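Long-range contact in uncharacterized protein Tfu_2867 (PDB 2QE6), which binds S-adenosylmethionine and is probably a methyltransferase that uses it as the methyl donor, although its substrate is unknown: residues A105-Y109 and D148-I153. The protein carries 1 engineered substitution. Coordinates in Å, arbitrary orientation, origin at the centre of the assembly. Residues are numbered along the deposited sequence.
Sequences ARVVY and DVRRMI
Helix-on-sheet packing of the Rossmann-like methyltransferase fold is illustrated here by an inner parallel strand, 106-111, and the short helix 147-152 that packs on one face of the sheet near its 130-134 edge. Over residues 106-109 and 148-152 the two axes run nearly antiparallel, at 173°, and approach to 9.1 Å. The register sets Arg106 against Met152 (CA-CA 6.8 Å) and Val108 against Val149 (CA-CA 6.7 Å). In the extended strand, Arg106 and Val108 point toward the helix, whereas Val107 points away, to helix 94-101 on the other face. Val108 (chi1 t) is the apolar centre: its CG2 lies 3.4 Å from CB of Met152, a selenomethionine, and 4.1 Å from CD1 of Ile153, while its CG1 is 4.1 Å from CG2 of Val149. Phe133 of edge strand 130-134 and Leu82 of strand 80-84 also touch Val108. Arg106, rotamer m-t-m, brings NE to 2.8 Å from Met152 O, a nearly linear hydrogen bond; a weak one from NH2 to the same oxygen measures 3.4 Å. Within 148-153, Arg151 NE forms a salt bridge with Asp148 OD1 at 3.2 Å. Apolar contacts centred on Val108 thus hold helix to sheet, while one guanidinium satisfies the Met152 carbonyl beside them.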
ATOM      1  N   ALA A 105       1.083 -15.796 -11.221  1.00 39.16           N
ATOM      2  CA  ALA A 105       0.404 -14.846 -10.352  1.00 35.79           C
ATOM      3  C   ALA A 105      -0.206 -13.726 -11.193  1.00 36.49           C
ATOM      4  O   ALA A 105       0.376 -13.329 -12.228  1.00 33.00           O
ATOM      5  CB  ALA A 105       1.382 -14.271  -9.325  1.00 35.43           C
ATOM      6  N   ARG A 106      -1.355 -13.207 -10.730  1.00 34.70           N
ATOM      7  CA  ARG A 106      -2.092 -12.151 -11.429  1.00 37.04           C
ATOM      8  C   ARG A 106      -2.314 -10.990 -10.486  1.00 37.03           C
ATOM      9  O   ARG A 106      -2.705 -11.213  -9.328  1.00 33.89           O
ATOM     10  CB  ARG A 106      -3.426 -12.677 -11.947  1.00 38.56           C
ATOM     11  CG  ARG A 106      -3.251 -13.767 -13.022  1.00 38.78           C
ATOM     12  CD  ARG A 106      -4.559 -14.099 -13.716  1.00 45.36           C
ATOM     13  NE  ARG A 106      -5.577 -14.454 -12.726  1.00 59.24           N
ATOM     14  CZ  ARG A 106      -5.708 -15.649 -12.140  1.00 61.61           C
ATOM     15  NH1 ARG A 106      -4.887 -16.658 -12.420  1.00 59.96           N
ATOM     16  NH2 ARG A 106      -6.675 -15.827 -11.244  1.00 59.10           N
ATOM     17  N   VAL A 107      -1.993  -9.780 -10.949  1.00 34.29           N
ATOM     18  CA  VAL A 107      -2.067  -8.591 -10.089  1.00 33.42           C
ATOM     19  C   VAL A 107      -2.836  -7.501 -10.818  1.00 32.56           C
ATOM     20  O   VAL A 107      -2.599  -7.244 -12.023  1.00 33.92           O
ATOM     21  CB  VAL A 107      -0.643  -8.052  -9.678  1.00 33.15           C
ATOM     22  CG1 VAL A 107      -0.763  -6.844  -8.766  1.00 36.99           C
ATOM     23  CG2 VAL A 107       0.167  -9.156  -8.962  1.00 33.97           C
ATOM     24  N   VAL A 108      -3.764  -6.884 -10.097  1.00 35.92           N
ATOM     25  CA  VAL A 108      -4.529  -5.761 -10.587  1.00 35.80           C
ATOM     26  C   VAL A 108      -4.215  -4.596  -9.666  1.00 38.51           C
ATOM     27  O   VAL A 108      -4.467  -4.674  -8.478  1.00 35.75           O
ATOM     28  CB  VAL A 108      -6.044  -6.051 -10.588  1.00 36.96           C
ATOM     29  CG1 VAL A 108      -6.838  -4.758 -10.943  1.00 38.93           C
ATOM     30  CG2 VAL A 108      -6.379  -7.235 -11.549  1.00 29.68           C
ATOM     31  N   TYR A 109      -3.617  -3.543 -10.227  1.00 38.31           N
ATOM     32  CA  TYR A 109      -3.283  -2.362  -9.464  1.00 35.86           C
ATOM     33  C   TYR A 109      -4.365  -1.289  -9.607  1.00 34.29           C
ATOM     34  O   TYR A 109      -4.909  -1.086 -10.675  1.00 34.58           O
ATOM     35  CB  TYR A 109      -1.977  -1.746  -9.946  1.00 34.50           C
ATOM     36  CG  TYR A 109      -0.694  -2.548  -9.842  1.00 37.14           C
ATOM     37  CD1 TYR A 109       0.011  -2.658  -8.654  1.00 27.75           C
ATOM     38  CD2 TYR A 109      -0.127  -3.113 -10.972  1.00 26.91           C
ATOM     39  CE1 TYR A 109       1.265  -3.351  -8.585  1.00 37.08           C
ATOM     40  CE2 TYR A 109       1.098  -3.781 -10.917  1.00 41.60           C
ATOM     41  CZ  TYR A 109       1.792  -3.895  -9.721  1.00 30.47           C
ATOM     42  OH  TYR A 109       3.021  -4.569  -9.754  1.00 35.66           O
ATOM     43  N   ASP A 148     -11.392  -5.053 -15.344  1.00 45.33           N
ATOM     44  CA  ASP A 148     -10.029  -5.544 -15.115  1.00 44.93           C
ATOM     45  C   ASP A 148     -10.054  -6.487 -13.937  1.00 44.74           C
ATOM     46  O   ASP A 148      -9.424  -7.547 -14.001  1.00 43.90           O
ATOM     47  CB  ASP A 148      -9.006  -4.420 -14.900  1.00 45.34           C
ATOM     48  CG  ASP A 148      -8.659  -3.661 -16.193  1.00 46.13           C
ATOM     49  OD1 ASP A 148      -8.767  -4.219 -17.308  1.00 43.12           O
ATOM     50  OD2 ASP A 148      -8.252  -2.490 -16.090  1.00 48.30           O
ATOM     51  N   VAL A 149     -10.811  -6.127 -12.887  1.00 43.25           N
ATOM     52  CA  VAL A 149     -11.015  -7.018 -11.743  1.00 41.35           C
ATOM     53  C   VAL A 149     -11.749  -8.289 -12.132  1.00 42.54           C
ATOM     54  O   VAL A 149     -11.265  -9.392 -11.836  1.00 40.23           O
ATOM     55  CB  VAL A 149     -11.705  -6.298 -10.563  1.00 41.94           C
ATOM     56  CG1 VAL A 149     -12.100  -7.274  -9.479  1.00 41.30           C
ATOM     57  CG2 VAL A 149     -10.756  -5.290 -10.010  1.00 35.62           C
ATOM     58  N   ARG A 150     -12.881  -8.148 -12.824  1.00 41.80           N
ATOM     59  CA  ARG A 150     -13.703  -9.318 -13.151  1.00 44.52           C
ATOM     60  C   ARG A 150     -13.021 -10.286 -14.107  1.00 42.60           C
ATOM     61  O   ARG A 150     -13.181 -11.496 -13.971  1.00 40.00           O
ATOM     62  CB  ARG A 150     -15.099  -8.902 -13.638  1.00 45.50           C
ATOM     63  CG  ARG A 150     -15.905  -8.254 -12.489  1.00 55.58           C
ATOM     64  CD  ARG A 150     -17.350  -8.725 -12.403  1.00 64.28           C
ATOM     65  NE  ARG A 150     -18.174  -8.020 -13.384  1.00 70.00           N
ATOM     66  CZ  ARG A 150     -19.364  -7.459 -13.151  1.00 72.10           C
ATOM     67  NH1 ARG A 150     -19.944  -7.513 -11.956  1.00 70.37           N
ATOM     68  NH2 ARG A 150     -19.994  -6.843 -14.145  1.00 72.06           N
ATOM     69  N   ARG A 151     -12.211  -9.769 -15.024  1.00 43.87           N
ATOM     70  CA  ARG A 151     -11.480 -10.642 -15.934  1.00 46.59           C
ATOM     71  C   ARG A 151     -10.179 -11.212 -15.349  1.00 44.78           C
ATOM     72  O   ARG A 151      -9.635 -12.156 -15.907  1.00 43.34           O
ATOM     73  CB  ARG A 151     -11.198  -9.935 -17.260  1.00 47.48           C
ATOM     74  CG  ARG A 151      -9.984  -9.038 -17.255  1.00 53.62           C
ATOM     75  CD  ARG A 151      -9.914  -8.138 -18.508  1.00 53.60           C
ATOM     76  NE  ARG A 151      -8.766  -7.226 -18.399  1.00 65.17           N
ATOM     77  CZ  ARG A 151      -7.492  -7.558 -18.646  1.00 67.53           C
ATOM     78  NH1 ARG A 151      -7.170  -8.787 -19.062  1.00 67.81           N
ATOM     79  NH2 ARG A 151      -6.530  -6.643 -18.496  1.00 66.30           N
HETATM   80  N   MSE A 152      -9.688 -10.658 -14.239  1.00 44.12           N
HETATM   81  CA  MSE A 152      -8.396 -11.073 -13.656  1.00 45.60           C
HETATM   82  C   MSE A 152      -8.499 -11.866 -12.364  1.00 43.27           C
HETATM   83  O   MSE A 152      -7.679 -12.734 -12.114  1.00 42.34           O
HETATM   84  CB  MSE A 152      -7.543  -9.840 -13.342  1.00 46.30           C
HETATM   85  CG  MSE A 152      -7.075  -9.107 -14.575  1.00 53.64           C
HETATM   86 SE   MSE A 152      -5.543  -9.980 -15.326  0.75 58.17          SE
HETATM   87  CE  MSE A 152      -4.691  -8.282 -15.680  1.00 52.51           C
ATOM     88  N   ILE A 153      -9.481 -11.537 -11.535  1.00 40.43           N
ATOM     89  CA  ILE A 153      -9.610 -12.151 -10.223  1.00 39.07           C
ATOM     90  C   ILE A 153     -10.931 -12.896 -10.089  1.00 36.87           C
ATOM     91  O   ILE A 153     -11.998 -12.343 -10.313  1.00 36.85           O
ATOM     92  CB  ILE A 153      -9.495 -11.083  -9.111  1.00 37.13           C
ATOM     93  CG1 ILE A 153      -8.172 -10.307  -9.275  1.00 40.98           C
ATOM     94  CG2 ILE A 153      -9.622 -11.720  -7.744  1.00 35.22           C
ATOM     95  CD1 ILE A 153      -7.962  -9.209  -8.296  1.00 40.85           C
TER